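Local coordinates for Mgp-operon protein 3 (Mycoplasma pneumoniae, PDB 6RJ1) that probably serves in adhesion of the bacterium to host cells, as a surface-exposed, immunodominant partner of the P1 adhesin, at residues Pro237-Lys249 / Thr352-His364. Sequence-based numbering, arbitrary orientation.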
loop_
_atom_site.group_PDB
_atom_site.type_symbol
_atom_site.label_atom_id
_atom_site.label_comp_id
_atom_site.label_asym_id
_atom_site.label_seq_id
_atom_site.Cartn_x
_atom_site.Cartn_y
_atom_site.Cartn_z
ATOM N N PRO A 237 -12.952 -9.041 -12.246
ATOM C CA PRO A 237 -14.260 -8.528 -12.679
ATOM C C PRO A 237 -14.496 -7.133 -12.103
ATOM O O PRO A 237 -13.869 -6.748 -11.110
ATOM C CB PRO A 237 -15.252 -9.552 -12.120
ATOM C CG PRO A 237 -14.510 -10.308 -11.047
ATOM C CD PRO A 237 -13.076 -9.851 -11.020
ATOM N N VAL A 238 -15.392 -6.365 -12.737
ATOM C CA VAL A 238 -15.774 -5.020 -12.269
ATOM C C VAL A 238 -16.655 -5.176 -11.017
ATOM O O VAL A 238 -16.686 -4.299 -10.162
ATOM C CB VAL A 238 -16.473 -4.161 -13.361
ATOM C CG1 VAL A 238 -15.525 -3.165 -14.011
ATOM C CG2 VAL A 238 -17.228 -5.000 -14.394
ATOM N N TYR A 239 -17.330 -6.333 -10.917
ATOM C CA TYR A 239 -18.218 -6.730 -9.830
ATOM C C TYR A 239 -17.439 -7.318 -8.666
ATOM O O TYR A 239 -16.417 -7.990 -8.860
ATOM C CB TYR A 239 -19.270 -7.742 -10.325
ATOM C CG TYR A 239 -19.803 -7.422 -11.701
ATOM C CD1 TYR A 239 -20.805 -6.472 -11.880
ATOM C CD2 TYR A 239 -19.282 -8.043 -12.833
ATOM C CE1 TYR A 239 -21.271 -6.141 -13.152
ATOM C CE2 TYR A 239 -19.743 -7.724 -14.111
ATOM C CZ TYR A 239 -20.743 -6.774 -14.266
ATOM O OH TYR A 239 -21.200 -6.458 -15.523
ATOM N N GLU A 240 -17.936 -7.065 -7.451
ATOM C CA GLU A 240 -17.377 -7.568 -6.199
ATOM C C GLU A 240 -18.514 -7.899 -5.219
ATOM O O GLU A 240 -19.521 -7.184 -5.208
ATOM C CB GLU A 240 -16.319 -6.620 -5.601
ATOM C CG GLU A 240 -16.779 -5.190 -5.351
ATOM C CD GLU A 240 -15.923 -4.461 -4.338
ATOM O OE1 GLU A 240 -15.808 -4.957 -3.194
ATOM O OE2 GLU A 240 -15.363 -3.397 -4.685
ATOM N N PRO A 241 -18.402 -8.997 -4.427
ATOM C CA PRO A 241 -19.515 -9.373 -3.538
ATOM C C PRO A 241 -19.717 -8.493 -2.308
ATOM O O PRO A 241 -18.765 -7.894 -1.801
ATOM C CB PRO A 241 -19.179 -10.812 -3.150
ATOM C CG PRO A 241 -17.710 -10.881 -3.222
ATOM C CD PRO A 241 -17.288 -9.969 -4.335
ATOM N N LEU A 242 -20.968 -8.449 -1.814
ATOM C CA LEU A 242 -21.345 -7.713 -0.608
ATOM C C LEU A 242 -20.884 -8.488 0.620
ATOM O O LEU A 242 -20.521 -7.881 1.630
ATOM C CB LEU A 242 -22.862 -7.507 -0.554
ATOM C CG LEU A 242 -23.416 -6.427 -1.461
ATOM C CD1 LEU A 242 -24.847 -6.708 -1.794
ATOM C CD2 LEU A 242 -23.295 -5.050 -0.819
ATOM N N ASP A 243 -20.901 -9.833 0.518
ATOM C CA ASP A 243 -20.484 -10.777 1.548
ATOM C C ASP A 243 -19.698 -11.899 0.867
ATOM O O ASP A 243 -20.273 -12.685 0.112
ATOM C CB ASP A 243 -21.716 -11.334 2.290
ATOM C CG ASP A 243 -21.455 -11.995 3.637
ATOM O OD1 ASP A 243 -20.286 -12.370 3.907
ATOM O OD2 ASP A 243 -22.423 -12.140 4.425
ATOM N N SER A 244 -18.383 -11.958 1.121
ATOM C CA SER A 244 -17.495 -12.967 0.543
ATOM C C SER A 244 -17.607 -14.353 1.199
ATOM O O SER A 244 -16.994 -15.318 0.733
ATOM C CB SER A 244 -16.058 -12.476 0.537
ATOM O OG SER A 244 -15.839 -11.674 -0.607
ATOM N N THR A 245 -18.403 -14.443 2.265
ATOM C CA THR A 245 -18.699 -15.669 2.990
ATOM C C THR A 245 -19.889 -16.361 2.291
ATOM O O THR A 245 -20.087 -17.570 2.448
ATOM C CB THR A 245 -18.860 -15.315 4.493
ATOM O OG1 THR A 245 -17.616 -15.544 5.159
ATOM C CG2 THR A 245 -20.006 -16.057 5.200
ATOM N N LYS A 246 -20.634 -15.598 1.469
ATOM C CA LYS A 246 -21.832 -16.073 0.771
ATOM C C LYS A 246 -21.735 -16.060 -0.756
ATOM O O LYS A 246 -22.164 -17.021 -1.394
ATOM C CB LYS A 246 -23.064 -15.278 1.243
ATOM C CG LYS A 246 -23.576 -15.754 2.596
ATOM C CD LYS A 246 -24.327 -14.666 3.359
ATOM C CE LYS A 246 -24.991 -15.184 4.620
ATOM N NZ LYS A 246 -24.008 -15.617 5.653
ATOM N N GLU A 247 -21.195 -14.978 -1.338
ATOM C CA GLU A 247 -21.098 -14.831 -2.792
ATOM C C GLU A 247 -19.659 -14.694 -3.292
ATOM O O GLU A 247 -18.730 -14.646 -2.486
ATOM C CB GLU A 247 -21.992 -13.671 -3.292
ATOM C CG GLU A 247 -23.487 -13.901 -3.086
ATOM C CD GLU A 247 -24.131 -15.130 -3.707
ATOM O OE1 GLU A 247 -25.179 -15.566 -3.176
ATOM O OE2 GLU A 247 -23.615 -15.649 -4.723
ATOM N N GLY A 248 -19.496 -14.657 -4.615
ATOM C CA GLY A 248 -18.200 -14.590 -5.277
ATOM C C GLY A 248 -17.659 -15.981 -5.561
ATOM O O GLY A 248 -18.179 -16.975 -5.038
ATOM N N LYS A 249 -16.618 -16.072 -6.401
ATOM C CA LYS A 249 -16.002 -17.356 -6.755
ATOM C C LYS A 249 -14.513 -17.453 -6.355
ATOM O O LYS A 249 -13.869 -18.457 -6.647
ATOM C CB LYS A 249 -16.216 -17.686 -8.246
ATOM C CG LYS A 249 -17.655 -18.009 -8.606
ATOM C CD LYS A 249 -18.131 -19.329 -8.015
ATOM C CE LYS A 249 -19.630 -19.393 -7.888
ATOM N NZ LYS A 249 -20.072 -20.675 -7.273
ATOM N N THR A 352 -31.124 -5.274 -8.342
ATOM C CA THR A 352 -31.317 -5.100 -6.901
ATOM C C THR A 352 -30.031 -4.836 -6.117
ATOM O O THR A 352 -30.101 -4.222 -5.047
ATOM C CB THR A 352 -32.079 -6.303 -6.311
ATOM O OG1 THR A 352 -31.354 -7.504 -6.592
ATOM C CG2 THR A 352 -33.512 -6.409 -6.827
ATOM N N PHE A 353 -28.869 -5.307 -6.632
ATOM C CA PHE A 353 -27.554 -5.187 -5.978
ATOM C C PHE A 353 -27.624 -5.871 -4.598
ATOM O O PHE A 353 -27.243 -5.293 -3.576
ATOM C CB PHE A 353 -27.087 -3.717 -5.872
ATOM C CG PHE A 353 -26.832 -3.008 -7.180
ATOM C CD1 PHE A 353 -27.882 -2.459 -7.907
ATOM C CD2 PHE A 353 -25.538 -2.834 -7.654
ATOM C CE1 PHE A 353 -27.646 -1.791 -9.107
ATOM C CE2 PHE A 353 -25.302 -2.146 -8.845
ATOM C CZ PHE A 353 -26.359 -1.644 -9.571
ATOM N N SER A 354 -28.183 -7.090 -4.589
ATOM C CA SER A 354 -28.403 -7.918 -3.405
ATOM C C SER A 354 -27.266 -8.917 -3.160
ATOM O O SER A 354 -27.161 -9.458 -2.056
ATOM C CB SER A 354 -29.733 -8.655 -3.530
ATOM O OG SER A 354 -29.801 -9.362 -4.758
ATOM N N LYS A 355 -26.416 -9.159 -4.179
ATOM C CA LYS A 355 -25.298 -10.101 -4.081
ATOM C C LYS A 355 -23.951 -9.443 -4.411
ATOM O O LYS A 355 -22.959 -9.701 -3.721
ATOM C CB LYS A 355 -25.544 -11.344 -4.970
ATOM C CG LYS A 355 -26.758 -12.170 -4.570
ATOM C CD LYS A 355 -26.874 -13.464 -5.375
ATOM C CE LYS A 355 -28.318 -13.843 -5.642
ATOM N NZ LYS A 355 -29.133 -12.781 -6.300
ATOM N N TYR A 356 -23.925 -8.600 -5.463
ATOM C CA TYR A 356 -22.719 -7.921 -5.957
ATOM C C TYR A 356 -22.882 -6.416 -6.136
ATOM O O TYR A 356 -23.995 -5.921 -6.327
ATOM C CB TYR A 356 -22.262 -8.519 -7.306
ATOM C CG TYR A 356 -21.933 -9.992 -7.261
ATOM C CD1 TYR A 356 -20.657 -10.430 -6.912
ATOM C CD2 TYR A 356 -22.885 -10.950 -7.595
ATOM C CE1 TYR A 356 -20.349 -11.791 -6.864
ATOM C CE2 TYR A 356 -22.589 -12.313 -7.553
ATOM C CZ TYR A 356 -21.318 -12.730 -7.186
ATOM O OH TYR A 356 -21.026 -14.070 -7.135
ATOM N N LEU A 357 -21.741 -5.703 -6.125
ATOM C CA LEU A 357 -21.651 -4.267 -6.366
ATOM C C LEU A 357 -20.886 -4.056 -7.669
ATOM O O LEU A 357 -19.930 -4.784 -7.940
ATOM C CB LEU A 357 -20.879 -3.543 -5.242
ATOM C CG LEU A 357 -21.431 -3.584 -3.822
ATOM C CD1 LEU A 357 -20.312 -3.372 -2.820
ATOM C CD2 LEU A 357 -22.553 -2.561 -3.617
ATOM N N ASN A 358 -21.289 -3.051 -8.458
ATOM C CA ASN A 358 -20.604 -2.674 -9.692
ATOM C C ASN A 358 -19.728 -1.481 -9.300
ATOM O O ASN A 358 -20.242 -0.393 -9.011
ATOM C CB ASN A 358 -21.617 -2.311 -10.790
ATOM C CG ASN A 358 -21.048 -2.226 -12.184
ATOM O OD1 ASN A 358 -19.967 -1.669 -12.421
ATOM N ND2 ASN A 358 -21.779 -2.763 -13.151
ATOM N N THR A 359 -18.413 -1.710 -9.201
ATOM C CA THR A 359 -17.480 -0.673 -8.758
ATOM C C THR A 359 -16.599 -0.152 -9.901
ATOM O O THR A 359 -15.468 0.282 -9.661
ATOM C CB THR A 359 -16.680 -1.158 -7.546
ATOM O OG1 THR A 359 -16.098 -2.429 -7.847
ATOM C CG2 THR A 359 -17.530 -1.251 -6.279
ATOM N N ALA A 360 -17.145 -0.147 -11.136
ATOM C CA ALA A 360 -16.461 0.311 -12.348
ATOM C C ALA A 360 -15.855 1.716 -12.231
ATOM O O ALA A 360 -14.668 1.889 -12.531
ATOM C CB ALA A 360 -17.400 0.241 -13.541
ATOM N N GLN A 361 -16.658 2.699 -11.767
ATOM C CA GLN A 361 -16.245 4.102 -11.624
ATOM C C GLN A 361 -15.255 4.311 -10.491
ATOM O O GLN A 361 -14.443 5.237 -10.554
ATOM C CB GLN A 361 -17.448 5.045 -11.501
ATOM C CG GLN A 361 -18.438 4.938 -12.661
ATOM C CD GLN A 361 -19.560 3.944 -12.412
ATOM O OE1 GLN A 361 -19.452 3.003 -11.612
ATOM N NE2 GLN A 361 -20.671 4.136 -13.099
ATOM N N ALA A 362 -15.311 3.441 -9.467
ATOM C CA ALA A 362 -14.392 3.476 -8.332
ATOM C C ALA A 362 -13.017 3.011 -8.799
ATOM O O ALA A 362 -12.023 3.664 -8.481
ATOM C CB ALA A 362 -14.905 2.597 -7.200
ATOM N N LEU A 363 -12.978 1.933 -9.618
ATOM C CA LEU A 363 -11.751 1.367 -10.184
ATOM C C LEU A 363 -11.070 2.331 -11.143
ATOM O O LEU A 363 -9.874 2.561 -11.008
ATOM C CB LEU A 363 -12.012 0.021 -10.873
ATOM C CG LEU A 363 -12.465 -1.137 -9.988
ATOM C CD1 LEU A 363 -13.200 -2.182 -10.808
ATOM C CD2 LEU A 363 -11.290 -1.750 -9.214
ATOM N N HIS A 364 -11.827 2.917 -12.088
ATOM C CA HIS A 364 -11.312 3.902 -13.049
ATOM C C HIS A 364 -10.562 5.041 -12.318
ATOM O O HIS A 364 -9.494 5.463 -12.763
ATOM C CB HIS A 364 -12.467 4.471 -13.901
ATOM C CG HIS A 364 -12.083 5.699 -14.666
ATOM N ND1 HIS A 364 -11.328 5.620 -15.824
ATOM C CD2 HIS A 364 -12.301 7.002 -14.374
ATOM C CE1 HIS A 364 -11.122 6.868 -16.204
ATOM N NE2 HIS A 364 -11.690 7.736 -15.364
#
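The carbonyl oxygen of Val238 is gripped twice by one residue, Thr359. Thr359 OG1 reaches Val238 O at 3.0 Å, nearly in line with the C=O bond, while the amide Thr359 N lies above the carbonyl plane at 3.3 Å from Val238 O. With OG1 set between backbone N and carbonyl carbon (chi1 52°), hydroxyl and amide can converge on one acceptor. From here the chains run on as a two-stranded antiparallel sheet, 239-241 against 356-358, which pairs segments more than a hundred residues apart in sequence. Glu240 and Leu357 form its hydrogen-bonded pair, Leu357 N to Glu240 O measuring 2.8 Å and Glu240 N to Leu357 O 3.1 Å; beyond it, Leu242 N donates to Lys355 O. On the face of Tyr239 and Asn358, ring and amide lie side by side, their planes 72° apart and Asn358 ND2 3.4 Å from Tyr239 CE1, while ND2 itself bonds to Ala268 O. On the face of Glu240 and Leu357, the Glu240 carboxylate passes the Thr359 side chain to hydrogen-bond Thr171 (OE2) and Thr174 (OE1); OE1 also forms a salt bridge with Arg227, which probably offsets the buried charge. Leu242 crosses Leu357 at about a right angle, Leu242 CD2 to Leu357 CD2 3.8 Å. Where Pro241 and Tyr356 end the pairing as a non-hydrogen-bonded pair, the Tyr356 ring reaches along Pro241, Pro241 CB 4.0 Å from Tyr356 CE1, and its hydroxyl accepts from Gly248 N; helix 253-267 supplies Glu260 as this oxygen's second partner. Val238 CG1 packs on Ala360 CB and Leu363 CD1 of helix 360-365.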